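Long-range contacts in 33-36 kDa outer membrane protein (Acinetobacter baumannii, PDB 6GIE), which forms a porin-family beta-barrel in the outer membrane and probably lets small solutes pass into the periplasm: residues A47-F53 with A72-A78; K54-A58 with L69-S73; G61-E65 with F229-K233; S115-T121 with G134-E140; L146-L150 with T195-G199. All blocks are in the same frame, centred on the assembly; numbering follows the deposited sequence.

In the fold
Contacts 1, 4 and 5 zip neighbouring antiparallel strands of the barrel wall, whereas contact 2 lies within the chain between strands 43-52 and 74-83, which folds into the interior, and contact 3 ties that chain to the turn at 229-233. Contact 2 shares Ala-72 and Ser-73 with contact 1, its centre about 12 Å away. Contacts 2, 3 and 5 meet around this inserted segment: Ala-58 and Leu-69 pack on contact 3, Leu-69 also reaches Asn-148 and Val-198 of contact 5, and Glu-65 OE1 makes a salt bridge of 2.8 Å to Lys-196 NZ. Contact 4 lies farthest from contact 3, about 29 Å between centres. A bound C8E detergent is about 7 Å from the Lys-233 side chain of contact 3.

Contact 1 of 5, residues A47-F53 with A72-A78; sequences AQGTYYF and ASNVSVA
Phe-53 lies flat against the chain at Ser-73 and Asn-74: Asn-74 CA sits over one ring face, 4.0 Å from the centroid, in a CH-pi contact, and Ser-73 CB approaches CD2 at 3.7 Å. Val-75 CG1 extends this apolar patch to Phe-53 CE1 and to Tyr-51 CB. Across the sheet, where Thr-50, Tyr-52, Asn-74 and Ser-76 share a face, the Tyr-52 ring runs alongside the Asn-74 side chain, planes 57° apart, and its CD1 touches Ala-72 CB at 3.7 Å. A small alanine suits this place, since the ring takes the room. With CG set between the backbone N and carbonyl carbon (chi1 70°), Asn-74 turns ND2 back to Ala-72 O at 3.0 Å, with the oxygen in the plane of the Asn-74 amide, a bond that helps fix the amide, while OD1 rests on Thr-50 CG2. Further along, Thr-50 OG1 and Ser-76 OG share a hydrogen bond of 2.8 Å, two short hydroxyls that fit a closely spaced non-hydrogen-bonded pair. The backbones are joined by reciprocal bonds in the pairs Gly-49 with Val-77 and Tyr-51 with Val-75, and Phe-53 N reaches Ser-73 O at 3.0 Å. This antiparallel ladder is flanked by strand 22-35, which bonds Gln-48, Thr-50 and Tyr-52, and by strand 94-105, whose Glu-102 takes a second bond from Asn-74 ND2 and whose Tyr-104 N bonds Ser-73 OG.

Contact 2 of 5, residues K54-A58 with L69-S73; sequences KNVDA and LNQAS
Asn-70 points its amide at the backbone of Asp-57 and holds it by both ends. Its OD1 accepts from Asp-57 N at 2.9 Å, with the donor in the carbonyl plane on a lone pair and the N-H straight (163°). ND2 donates a hydrogen bond to Asp-57 O at 2.8 Å, but more crookedly (132°), since that oxygen lies well out of the amide plane. The two-ended grip mimics the donor and acceptor of a neighbouring strand, a role asparagine suits. Val-56 crosses the same amide: CG1, anti to its backbone N (chi1 176°), lies 3.8 Å from Asn-70 OD1, and CG2 turns instead to Ala-72 CB, also at 3.8 Å. Asn-70 gains its position from the end of helix 66-69, closed by a Schellman motif in which Gln-71, with positive phi, swings the chain away so that Ala-72 comes to face Val-56. The methyl there is small enough to let the loop draw close. At the far side a water bridges the segments, bonded to Lys-54 N at 2.9 Å and to Ser-73 O at 2.9 Å. The Asp-57 carboxylate leads away from Asn-70; its OD1 accepts from Ser-59 N and lies close to Glu-22, a proximity that would probably raise the affinity of one of the acids for a proton.

Contact 3 of 5, residues G61-E65 with F229-K233; sequences GPLAE and FVTPK
Pro-62 meets Phe-229 in the main apolar contact between 61-65 and 229-233. Its CB stands over one face of the ring, offset toward the rim, 3.6 Å from the centroid and 22° off the normal, a CH-pi contact in which the compact, rigid proline ring can set a CB methylene close over an aromatic face. The two side chains cross at about a right angle, so the pyrrolidine presents CB and CG rather than lying parallel to the ring. Farther round, Ala-64 CB comes to 4.0 Å from Phe-229 CE1, and Glu-65 CG to 3.8 Å from CZ. The glutamate thus lends its aliphatic part to the ring, and the bend at chi2 (-64°) lets its carboxylate turn off toward Lys-196.

Hydrogen bonding centres on one oxygen. Pro-232 O accepts from Leu-63 N at 2.9 Å in a nearly straight bond (170°) and from a water at 2.6 Å, which in turn accepts from Ala-64 N. Within the turns, Glu-65 N bonds Pro-62 O across the short 3-10 segment, and Thr-231 OG1 accepts from Lys-233 N at 3.0 Å in an ST turn, beside a classic beta bulge at Val-230 and Thr-231.

The joined parts are the inserted chain leading into helix 66-69 and the turn between strands 220-229 and 234-242. Pro-62 and Glu-65 also rest on Val-198 of strand 190-200, Leu-63 and Ala-64 on Phe-261 of strand 252-261, and Phe-229 on Ala-207 of strand 207-216.

Contact 4 of 5, residues S115-T121 with G134-E140; sequences SASYNHT and GDRYALE
Glu-140 reaches across to Ser-115 along the face that also carries Ser-117, Asn-119, Arg-136 and Ala-138. Its CB lies 3.7 Å from Ser-115 OG and CG comes to 3.4 Å, for the chain, extended beyond CG, runs beside the hydroxyl. At the tip OE1 accepts a hydrogen bond from Ser-115 OG; the modelled 2.5 Å is very short and its exact length doubtful. OE2 turns the other way, to a salt bridge with Arg-194. Ser-115 OG also accepts from a water at 2.6 Å, and that water touches Ser-117 OG at 2.9 Å.

On the reverse face, His-120 ND1 donates to Asp-135 OD1 in the imidazole plane, though the 2.5 Å and the carboxylate placement are doubtful. Ala-116 CB meets Leu-139 CD2 at 3.5 Å. Between the faces, reciprocal N-H...O bonds join Ser-115 with Glu-140, Ser-117 with Ala-138 and Asn-119 with Arg-136, an antiparallel pair of barrel strands almost exactly opposed (178°).

Ser-115, Ser-117, Asn-119, Arg-136 and Glu-140 point into the barrel interior; outside, Ala-116 and Leu-139 probably meet lipid, with His-120 and Asp-135 at the polar end. Given Arg-194 and the Ser-115 hydroxyl, Glu-140 would probably be stabilised as an anion.

Contact 5 of 5, residues L146-L150 with T195-G199; sequences LPNFL and TKYVG
A type II beta turn, Leu-146 to Phe-149, links strands 135-146 and 149-157, and its last two residues, Asn-148 and Phe-149, lie against Tyr-197 and Val-198 of the next strand. Proline suits the second position, where phi is held near -60°, and asparagine readily takes the positive phi (59°) of the third. The turn is closed by Phe-149 N to Leu-146 O at 3.0 Å. Asn-148 O leans on Tyr-197 CA and takes only a weak bond from Val-198 N at 3.3 Å, while its CB touches Val-198 O at 3.2 Å, so the pairing is still loose where the turn gives way to strand.

From there it becomes regular antiparallel sheet, part of the barrel wall. Leu-150 and Lys-196 form a hydrogen-bonded pair, N to O both ways, with Leu-150 N to Lys-196 O at 2.9 Å and the return bond from Lys-196 N to Leu-150 O at 2.8 Å. Phe-149 and Tyr-197, the non-hydrogen-bonded pair before it, send their side chains to the same face. Phe-149 is swung clear of its own nitrogen (chi1 179°) and runs toward Thr-195; Thr-195 CB lies 3.8 Å from Phe-149 CE1, and Phe-149 CB meets the edge of the Tyr-197 ring at CD1, 4.0 Å away. The two rings are consistent with the aromatic belt that porins carry near the membrane boundary. Leu-150 and Lys-196 point the other way, inward, where the lysine extends to salt bridges with Glu-65 and Glu-211 and a cation-pi contact with Phe-68, the residue on which Leu-150 also packs.

Contact 1 of 5, residues A47-F53 with A72-A78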
# COMPACT_ATOMS: atom_id res chain seq x y z
N ALA A 47 -1.34 13.08 2.85
CA ALA A 47 -1.81 12.84 4.20
C ALA A 47 -2.99 11.84 4.04
O ALA A 47 -3.78 11.95 3.11
CB ALA A 47 -2.27 14.14 4.81
N GLN A 48 -3.06 10.86 4.93
CA GLN A 48 -4.16 9.93 4.96
C GLN A 48 -4.46 9.50 6.35
O GLN A 48 -3.59 9.45 7.23
CB GLN A 48 -4.01 8.69 4.01
CG GLN A 48 -2.83 7.84 4.19
CD GLN A 48 -2.69 6.65 3.18
OE1 GLN A 48 -3.65 5.99 2.79
NE2 GLN A 48 -1.46 6.35 2.85
N GLY A 49 -5.74 9.20 6.53
CA GLY A 49 -6.24 8.78 7.83
C GLY A 49 -6.94 7.46 7.70
O GLY A 49 -7.70 7.28 6.79
N THR A 50 -6.69 6.54 8.62
CA THR A 50 -7.41 5.30 8.63
C THR A 50 -8.13 4.95 9.97
O THR A 50 -7.57 5.06 11.05
CB THR A 50 -6.45 4.15 8.17
OG1 THR A 50 -5.86 4.56 6.95
CG2 THR A 50 -7.25 2.88 7.90
N TYR A 51 -9.36 4.53 9.85
CA TYR A 51 -10.11 4.02 10.99
C TYR A 51 -10.39 2.52 10.85
O TYR A 51 -11.09 2.10 9.96
CB TYR A 51 -11.42 4.78 11.11
CG TYR A 51 -12.31 4.20 12.20
CD1 TYR A 51 -11.92 4.25 13.51
CD2 TYR A 51 -13.54 3.61 11.91
CE1 TYR A 51 -12.70 3.73 14.51
CE2 TYR A 51 -14.33 3.10 12.93
CZ TYR A 51 -13.88 3.15 14.23
OH TYR A 51 -14.61 2.67 15.29
N TYR A 52 -9.88 1.73 11.78
CA TYR A 52 -10.10 0.29 11.79
C TYR A 52 -11.31 0.03 12.65
O TYR A 52 -11.50 0.65 13.72
CB TYR A 52 -8.86 -0.44 12.29
CG TYR A 52 -7.65 -0.16 11.40
CD1 TYR A 52 -7.39 -0.94 10.33
CD2 TYR A 52 -6.79 0.90 11.65
CE1 TYR A 52 -6.36 -0.70 9.45
CE2 TYR A 52 -5.68 1.13 10.81
CZ TYR A 52 -5.47 0.30 9.69
OH TYR A 52 -4.41 0.44 8.80
N PHE A 53 -12.17 -0.87 12.16
CA PHE A 53 -13.45 -1.07 12.85
C PHE A 53 -13.19 -1.82 14.13
O PHE A 53 -13.95 -1.76 15.02
CB PHE A 53 -14.41 -1.88 11.99
CG PHE A 53 -14.75 -1.25 10.67
CD1 PHE A 53 -14.48 0.08 10.38
CD2 PHE A 53 -15.42 -2.00 9.71
CE1 PHE A 53 -14.82 0.64 9.16
CE2 PHE A 53 -15.74 -1.46 8.49
CZ PHE A 53 -15.47 -0.14 8.22
N ALA A 72 -7.99 -6.55 9.33
CA ALA A 72 -8.73 -5.45 9.94
C ALA A 72 -9.45 -4.65 8.86
O ALA A 72 -8.85 -3.88 8.08
CB ALA A 72 -7.76 -4.57 10.68
N SER A 73 -10.77 -4.85 8.80
CA SER A 73 -11.65 -3.96 8.04
C SER A 73 -11.50 -2.48 8.51
O SER A 73 -11.23 -2.24 9.71
CB SER A 73 -13.09 -4.40 8.24
OG SER A 73 -13.19 -5.76 7.82
N ASN A 74 -11.74 -1.58 7.57
CA ASN A 74 -11.54 -0.19 7.76
C ASN A 74 -12.04 0.72 6.61
O ASN A 74 -12.34 0.30 5.46
CB ASN A 74 -10.02 0.06 7.90
CG ASN A 74 -9.27 -0.16 6.62
OD1 ASN A 74 -9.17 0.75 5.81
ND2 ASN A 74 -8.71 -1.39 6.41
N VAL A 75 -12.03 2.01 6.93
CA VAL A 75 -12.19 3.00 5.94
C VAL A 75 -11.09 4.00 6.14
O VAL A 75 -10.62 4.22 7.29
CB VAL A 75 -13.53 3.75 6.11
CG1 VAL A 75 -13.64 4.43 7.47
CG2 VAL A 75 -13.70 4.83 5.04
N SER A 76 -10.77 4.65 5.04
CA SER A 76 -9.63 5.47 4.91
C SER A 76 -9.98 6.69 4.09
O SER A 76 -10.79 6.60 3.19
CB SER A 76 -8.53 4.65 4.22
OG SER A 76 -7.34 5.22 4.62
N VAL A 77 -9.37 7.84 4.43
CA VAL A 77 -9.49 8.99 3.60
C VAL A 77 -8.09 9.52 3.29
O VAL A 77 -7.17 9.34 4.08
CB VAL A 77 -10.35 10.05 4.29
CG1 VAL A 77 -11.84 9.55 4.38
CG2 VAL A 77 -9.74 10.46 5.64
N ALA A 78 -7.92 10.18 2.16
CA ALA A 78 -6.63 10.70 1.81
C ALA A 78 -6.77 11.99 1.03
O ALA A 78 -7.78 12.24 0.41
CB ALA A 78 -5.78 9.64 1.00

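Contact 2 of 5, residues K54-A58 with L69-S73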
# COMPACT_ATOMS: atom_id res chain seq x y z
N LYS A 54 -12.10 -2.55 14.20
CA LYS A 54 -11.79 -3.26 15.42
C LYS A 54 -10.35 -2.89 15.80
O LYS A 54 -9.60 -2.43 14.94
CB LYS A 54 -11.98 -4.74 15.12
CG LYS A 54 -11.41 -5.78 16.08
CD LYS A 54 -12.20 -7.11 16.03
CE LYS A 54 -12.59 -7.60 14.63
NZ LYS A 54 -13.96 -8.25 14.59
N ASN A 55 -10.04 -3.01 17.09
CA ASN A 55 -8.72 -2.92 17.62
C ASN A 55 -7.77 -3.79 16.78
O ASN A 55 -8.09 -4.95 16.48
CB ASN A 55 -8.73 -3.39 19.06
CG ASN A 55 -7.47 -3.01 19.81
OD1 ASN A 55 -6.62 -2.26 19.31
ND2 ASN A 55 -7.35 -3.53 21.03
N VAL A 56 -6.65 -3.20 16.35
CA VAL A 56 -5.61 -3.92 15.65
C VAL A 56 -4.50 -4.28 16.62
O VAL A 56 -3.91 -3.41 17.27
CB VAL A 56 -5.00 -3.09 14.52
CG1 VAL A 56 -3.85 -3.90 13.89
CG2 VAL A 56 -6.07 -2.75 13.49
N ASP A 57 -4.20 -5.58 16.70
CA ASP A 57 -3.14 -6.13 17.56
C ASP A 57 -1.85 -6.41 16.75
O ASP A 57 -1.78 -7.41 16.02
CB ASP A 57 -3.63 -7.41 18.19
CG ASP A 57 -2.61 -8.03 19.14
OD1 ASP A 57 -1.43 -7.58 19.15
OD2 ASP A 57 -3.00 -8.97 19.89
N ALA A 58 -0.86 -5.56 16.94
CA ALA A 58 0.41 -5.57 16.18
C ALA A 58 1.57 -6.39 16.78
O ALA A 58 2.68 -6.37 16.24
CB ALA A 58 0.90 -4.11 15.95
N LEU A 69 -2.39 -8.53 8.84
CA LEU A 69 -2.33 -9.74 9.65
C LEU A 69 -3.52 -9.90 10.58
O LEU A 69 -3.86 -11.01 10.94
CB LEU A 69 -1.03 -9.84 10.43
CG LEU A 69 0.27 -9.96 9.59
CD1 LEU A 69 1.50 -9.79 10.44
CD2 LEU A 69 0.31 -11.32 8.91
N ASN A 70 -4.18 -8.86 11.05
CA ASN A 70 -5.39 -9.24 11.69
C ASN A 70 -6.68 -9.02 10.86
O ASN A 70 -7.75 -9.07 11.39
CB ASN A 70 -5.45 -9.09 13.24
CG ASN A 70 -4.72 -7.92 13.87
OD1 ASN A 70 -5.32 -7.35 14.71
ND2 ASN A 70 -3.36 -7.74 13.68
N GLN A 71 -6.53 -8.90 9.54
CA GLN A 71 -7.66 -8.81 8.62
C GLN A 71 -8.57 -7.73 9.12
O GLN A 71 -9.76 -7.93 9.31
CB GLN A 71 -8.37 -10.18 8.52
CG GLN A 71 -7.39 -11.18 7.92
CD GLN A 71 -7.81 -12.63 8.07
OE1 GLN A 71 -8.81 -13.04 7.51
NE2 GLN A 71 -7.03 -13.42 8.80
N ALA A 72 -7.99 -6.55 9.33
CA ALA A 72 -8.73 -5.45 9.94
C ALA A 72 -9.45 -4.65 8.86
O ALA A 72 -8.85 -3.88 8.08
CB ALA A 72 -7.76 -4.57 10.68
N SER A 73 -10.77 -4.85 8.80
CA SER A 73 -11.65 -3.96 8.04
C SER A 73 -11.50 -2.48 8.51
O SER A 73 -11.23 -2.24 9.71
CB SER A 73 -13.09 -4.40 8.24
OG SER A 73 -13.19 -5.76 7.82
O HOH W 1 -10.64 -3.80 12.03

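Contact 3 of 5, residues G61-E65 with F229-K233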
# COMPACT_ATOMS: atom_id res chain seq x y z
N GLY A 61 3.47 -10.06 14.52
CA GLY A 61 4.43 -10.07 13.38
C GLY A 61 5.00 -8.69 13.06
O GLY A 61 4.99 -7.79 13.88
N PRO A 62 5.50 -8.50 11.86
CA PRO A 62 6.01 -7.14 11.58
C PRO A 62 4.94 -6.02 11.82
O PRO A 62 3.75 -6.16 11.38
CB PRO A 62 6.37 -7.21 10.11
CG PRO A 62 5.53 -8.38 9.54
CD PRO A 62 5.38 -9.35 10.66
N LEU A 63 5.33 -4.92 12.49
CA LEU A 63 4.33 -3.90 12.89
C LEU A 63 3.77 -3.25 11.65
O LEU A 63 2.57 -2.94 11.59
CB LEU A 63 4.90 -2.83 13.81
CG LEU A 63 5.41 -3.16 15.21
CD1 LEU A 63 6.13 -1.96 15.83
CD2 LEU A 63 4.30 -3.56 16.11
N ALA A 64 4.59 -3.07 10.60
CA ALA A 64 4.03 -2.40 9.41
C ALA A 64 2.77 -3.09 8.83
O ALA A 64 1.95 -2.40 8.21
CB ALA A 64 5.07 -2.21 8.31
N GLU A 65 2.64 -4.42 9.02
CA GLU A 65 1.63 -5.20 8.36
C GLU A 65 0.57 -5.70 9.33
O GLU A 65 -0.11 -6.66 9.05
CB GLU A 65 2.25 -6.43 7.64
CG GLU A 65 3.11 -6.06 6.45
CD GLU A 65 2.37 -5.39 5.29
OE1 GLU A 65 1.13 -5.51 5.15
OE2 GLU A 65 3.04 -4.66 4.52
N PHE A 229 11.44 -7.74 6.59
CA PHE A 229 11.27 -7.34 7.97
C PHE A 229 12.41 -7.87 8.76
O PHE A 229 12.34 -8.96 9.30
CB PHE A 229 9.90 -7.77 8.47
CG PHE A 229 8.84 -7.09 7.73
CD1 PHE A 229 8.54 -5.75 8.02
CD2 PHE A 229 8.19 -7.71 6.68
CE1 PHE A 229 7.60 -5.07 7.27
CE2 PHE A 229 7.23 -7.04 5.94
CZ PHE A 229 6.93 -5.71 6.22
N VAL A 230 13.53 -7.15 8.73
CA VAL A 230 14.72 -7.71 9.32
C VAL A 230 14.58 -7.77 10.84
O VAL A 230 15.24 -8.58 11.47
CB VAL A 230 16.04 -7.03 8.90
CG1 VAL A 230 16.24 -7.09 7.38
CG2 VAL A 230 16.12 -5.62 9.42
N THR A 231 13.74 -6.91 11.41
CA THR A 231 13.17 -7.14 12.72
C THR A 231 11.72 -6.74 12.55
O THR A 231 11.38 -6.18 11.52
CB THR A 231 13.76 -6.21 13.79
OG1 THR A 231 13.18 -4.88 13.66
CG2 THR A 231 15.27 -6.16 13.73
N PRO A 232 10.90 -6.91 13.58
CA PRO A 232 9.49 -6.53 13.52
C PRO A 232 9.26 -5.00 13.31
O PRO A 232 8.17 -4.54 12.82
CB PRO A 232 8.93 -6.98 14.91
CG PRO A 232 9.89 -8.04 15.35
CD PRO A 232 11.23 -7.52 14.89
N LYS A 233 10.29 -4.21 13.64
CA LYS A 233 10.18 -2.75 13.52
C LYS A 233 10.88 -2.22 12.31
O LYS A 233 10.62 -1.08 11.92
CB LYS A 233 10.77 -2.07 14.74
CG LYS A 233 10.35 -2.77 16.01
CD LYS A 233 10.33 -1.84 17.19
CE LYS A 233 11.75 -1.36 17.50
NZ LYS A 233 11.67 0.01 18.09
O HOH W 2 7.52 -3.49 10.58

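Contact 4 of 5, residues S115-T121 with G134-E140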
# COMPACT_ATOMS: atom_id res chain seq x y z
N SER A 115 -12.95 -4.61 -1.63
CA SER A 115 -12.50 -3.24 -1.45
C SER A 115 -13.16 -2.33 -2.43
O SER A 115 -13.55 -2.74 -3.49
CB SER A 115 -10.99 -3.10 -1.58
OG SER A 115 -10.61 -2.77 -2.94
N ALA A 116 -13.26 -1.07 -2.02
CA ALA A 116 -13.87 -0.00 -2.80
C ALA A 116 -13.08 1.30 -2.52
O ALA A 116 -12.68 1.57 -1.36
CB ALA A 116 -15.33 0.17 -2.41
N SER A 117 -12.84 2.07 -3.59
CA SER A 117 -12.24 3.36 -3.47
C SER A 117 -12.66 4.29 -4.57
O SER A 117 -13.15 3.86 -5.66
CB SER A 117 -10.71 3.24 -3.45
OG SER A 117 -10.34 2.33 -4.41
N TYR A 118 -12.52 5.58 -4.21
CA TYR A 118 -12.93 6.69 -5.04
C TYR A 118 -11.96 7.85 -4.81
O TYR A 118 -11.58 8.09 -3.68
CB TYR A 118 -14.29 7.16 -4.65
CG TYR A 118 -14.69 8.43 -5.38
CD1 TYR A 118 -14.97 8.39 -6.74
CD2 TYR A 118 -14.80 9.66 -4.72
CE1 TYR A 118 -15.35 9.52 -7.45
CE2 TYR A 118 -15.15 10.81 -5.42
CZ TYR A 118 -15.43 10.73 -6.78
OH TYR A 118 -15.81 11.84 -7.50
N ASN A 119 -11.59 8.53 -5.91
CA ASN A 119 -10.65 9.64 -5.91
C ASN A 119 -11.17 10.66 -6.83
O ASN A 119 -11.63 10.35 -7.93
CB ASN A 119 -9.26 9.27 -6.47
CG ASN A 119 -8.56 8.25 -5.63
OD1 ASN A 119 -7.75 8.60 -4.81
ND2 ASN A 119 -8.90 6.99 -5.82
N HIS A 120 -11.02 11.89 -6.41
CA HIS A 120 -11.52 13.01 -7.15
C HIS A 120 -10.35 13.97 -7.20
O HIS A 120 -9.72 14.16 -6.20
CB HIS A 120 -12.70 13.61 -6.38
CG HIS A 120 -13.09 14.95 -6.86
ND1 HIS A 120 -13.82 15.14 -8.02
CD2 HIS A 120 -12.85 16.18 -6.37
CE1 HIS A 120 -14.03 16.43 -8.21
NE2 HIS A 120 -13.44 17.09 -7.22
N THR A 121 -10.08 14.55 -8.37
CA THR A 121 -8.89 15.34 -8.66
C THR A 121 -9.29 16.63 -9.32
O THR A 121 -10.14 16.63 -10.21
CB THR A 121 -7.94 14.57 -9.60
OG1 THR A 121 -7.43 13.41 -8.92
CG2 THR A 121 -6.75 15.46 -10.06
N GLY A 134 -11.58 14.74 -13.38
CA GLY A 134 -10.87 13.57 -12.84
C GLY A 134 -11.58 12.86 -11.68
O GLY A 134 -11.44 13.27 -10.54
N ASP A 135 -12.35 11.81 -11.99
CA ASP A 135 -13.02 10.95 -10.99
C ASP A 135 -12.72 9.49 -11.35
O ASP A 135 -13.16 9.00 -12.42
CB ASP A 135 -14.56 11.14 -10.95
CG ASP A 135 -15.03 12.39 -10.10
OD1 ASP A 135 -14.24 13.04 -9.36
OD2 ASP A 135 -16.22 12.74 -10.17
N ARG A 136 -12.01 8.80 -10.46
CA ARG A 136 -11.71 7.40 -10.64
C ARG A 136 -12.26 6.58 -9.47
O ARG A 136 -12.31 7.06 -8.32
CB ARG A 136 -10.20 7.21 -10.77
CG ARG A 136 -9.71 5.76 -10.74
CD ARG A 136 -8.34 5.54 -11.40
NE ARG A 136 -8.53 5.42 -12.85
CZ ARG A 136 -8.11 6.27 -13.78
NH1 ARG A 136 -7.39 7.36 -13.47
NH2 ARG A 136 -8.42 6.03 -15.06
N TYR A 137 -12.68 5.36 -9.78
CA TYR A 137 -13.04 4.41 -8.75
C TYR A 137 -12.51 3.03 -9.03
O TYR A 137 -12.24 2.70 -10.16
CB TYR A 137 -14.55 4.37 -8.58
CG TYR A 137 -15.37 3.68 -9.66
CD1 TYR A 137 -15.66 2.34 -9.57
CD2 TYR A 137 -15.86 4.39 -10.76
CE1 TYR A 137 -16.39 1.70 -10.54
CE2 TYR A 137 -16.63 3.76 -11.73
CZ TYR A 137 -16.89 2.42 -11.61
OH TYR A 137 -17.64 1.76 -12.58
N ALA A 138 -12.43 2.24 -7.97
CA ALA A 138 -12.01 0.86 -8.04
C ALA A 138 -12.80 0.06 -7.03
O ALA A 138 -13.14 0.56 -5.93
CB ALA A 138 -10.50 0.69 -7.74
N LEU A 139 -13.10 -1.18 -7.45
CA LEU A 139 -13.64 -2.23 -6.61
C LEU A 139 -12.82 -3.52 -6.80
O LEU A 139 -12.35 -3.77 -7.93
CB LEU A 139 -15.06 -2.57 -7.05
CG LEU A 139 -16.04 -1.43 -7.04
CD1 LEU A 139 -17.33 -1.90 -7.69
CD2 LEU A 139 -16.28 -0.99 -5.60
N GLU A 140 -12.71 -4.33 -5.74
CA GLU A 140 -12.06 -5.60 -5.79
C GLU A 140 -12.82 -6.52 -4.91
O GLU A 140 -13.40 -6.12 -3.89
CB GLU A 140 -10.62 -5.63 -5.25
CG GLU A 140 -9.67 -4.54 -5.64
CD GLU A 140 -8.43 -4.51 -4.72
OE1 GLU A 140 -8.56 -4.04 -3.55
OE2 GLU A 140 -7.33 -4.96 -5.14
O HOH W 3 -10.83 -0.53 -4.25

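Contact 5 of 5, residues L146-L150 with T195-G199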
# COMPACT_ATOMS: atom_id res chain seq x y z
N LEU A 146 -4.87 -18.95 1.58
CA LEU A 146 -4.18 -19.62 2.67
C LEU A 146 -4.11 -18.52 3.68
O LEU A 146 -4.31 -17.39 3.35
CB LEU A 146 -2.77 -20.12 2.28
CG LEU A 146 -2.55 -21.35 1.37
CD1 LEU A 146 -1.06 -21.63 1.17
CD2 LEU A 146 -3.16 -22.60 1.96
N PRO A 147 -3.90 -18.86 4.94
CA PRO A 147 -3.78 -17.77 5.88
C PRO A 147 -2.67 -16.77 5.48
O PRO A 147 -1.62 -17.18 5.02
CB PRO A 147 -3.45 -18.48 7.20
CG PRO A 147 -4.12 -19.81 7.08
CD PRO A 147 -4.02 -20.19 5.61
N ASN A 148 -2.94 -15.48 5.65
CA ASN A 148 -2.08 -14.35 5.22
C ASN A 148 -1.76 -14.24 3.73
O ASN A 148 -0.82 -13.52 3.33
CB ASN A 148 -0.83 -14.34 6.06
CG ASN A 148 -1.13 -14.47 7.55
OD1 ASN A 148 -2.05 -13.82 8.08
ND2 ASN A 148 -0.35 -15.30 8.24
N PHE A 149 -2.51 -14.99 2.90
CA PHE A 149 -2.32 -14.87 1.48
C PHE A 149 -3.62 -14.44 0.83
O PHE A 149 -4.59 -15.24 0.75
CB PHE A 149 -1.75 -16.15 0.83
CG PHE A 149 -1.59 -16.03 -0.66
CD1 PHE A 149 -0.86 -14.98 -1.22
CD2 PHE A 149 -2.16 -16.94 -1.53
CE1 PHE A 149 -0.69 -14.85 -2.62
CE2 PHE A 149 -2.00 -16.84 -2.92
CZ PHE A 149 -1.28 -15.79 -3.48
N LEU A 150 -3.60 -13.21 0.33
CA LEU A 150 -4.73 -12.64 -0.30
C LEU A 150 -4.57 -12.62 -1.82
O LEU A 150 -3.57 -12.09 -2.36
CB LEU A 150 -4.95 -11.20 0.24
CG LEU A 150 -6.02 -10.30 -0.41
CD1 LEU A 150 -7.43 -10.85 -0.30
CD2 LEU A 150 -5.99 -8.91 0.29
N THR A 195 -2.15 -9.76 -5.53
CA THR A 195 -1.90 -10.68 -4.45
C THR A 195 -1.10 -10.03 -3.38
O THR A 195 -0.37 -9.11 -3.67
CB THR A 195 -1.12 -11.92 -4.93
OG1 THR A 195 0.17 -11.55 -5.38
CG2 THR A 195 -1.82 -12.61 -6.02
N LYS A 196 -1.28 -10.50 -2.15
CA LYS A 196 -0.51 -10.06 -1.04
C LYS A 196 -0.16 -11.18 -0.08
O LYS A 196 -1.02 -11.96 0.34
CB LYS A 196 -1.29 -8.98 -0.24
CG LYS A 196 -0.43 -8.21 0.80
CD LYS A 196 -1.27 -7.02 1.35
CE LYS A 196 -0.79 -6.39 2.64
NZ LYS A 196 0.50 -5.74 2.40
N TYR A 197 1.10 -11.20 0.36
CA TYR A 197 1.50 -12.20 1.38
C TYR A 197 2.30 -11.57 2.46
O TYR A 197 3.15 -10.72 2.17
CB TYR A 197 2.32 -13.38 0.74
CG TYR A 197 2.79 -14.41 1.77
CD1 TYR A 197 1.90 -15.32 2.33
CD2 TYR A 197 4.11 -14.49 2.15
CE1 TYR A 197 2.34 -16.26 3.24
CE2 TYR A 197 4.54 -15.45 3.05
CZ TYR A 197 3.66 -16.30 3.58
OH TYR A 197 4.08 -17.19 4.51
N VAL A 198 2.16 -12.11 3.67
CA VAL A 198 3.02 -11.71 4.78
C VAL A 198 3.21 -12.91 5.64
O VAL A 198 2.25 -13.50 6.09
CB VAL A 198 2.45 -10.51 5.60
CG1 VAL A 198 3.35 -10.22 6.80
CG2 VAL A 198 2.41 -9.28 4.74
N GLY A 199 4.45 -13.37 5.76
CA GLY A 199 4.77 -14.45 6.66
C GLY A 199 5.97 -14.18 7.55
O GLY A 199 6.92 -13.44 7.19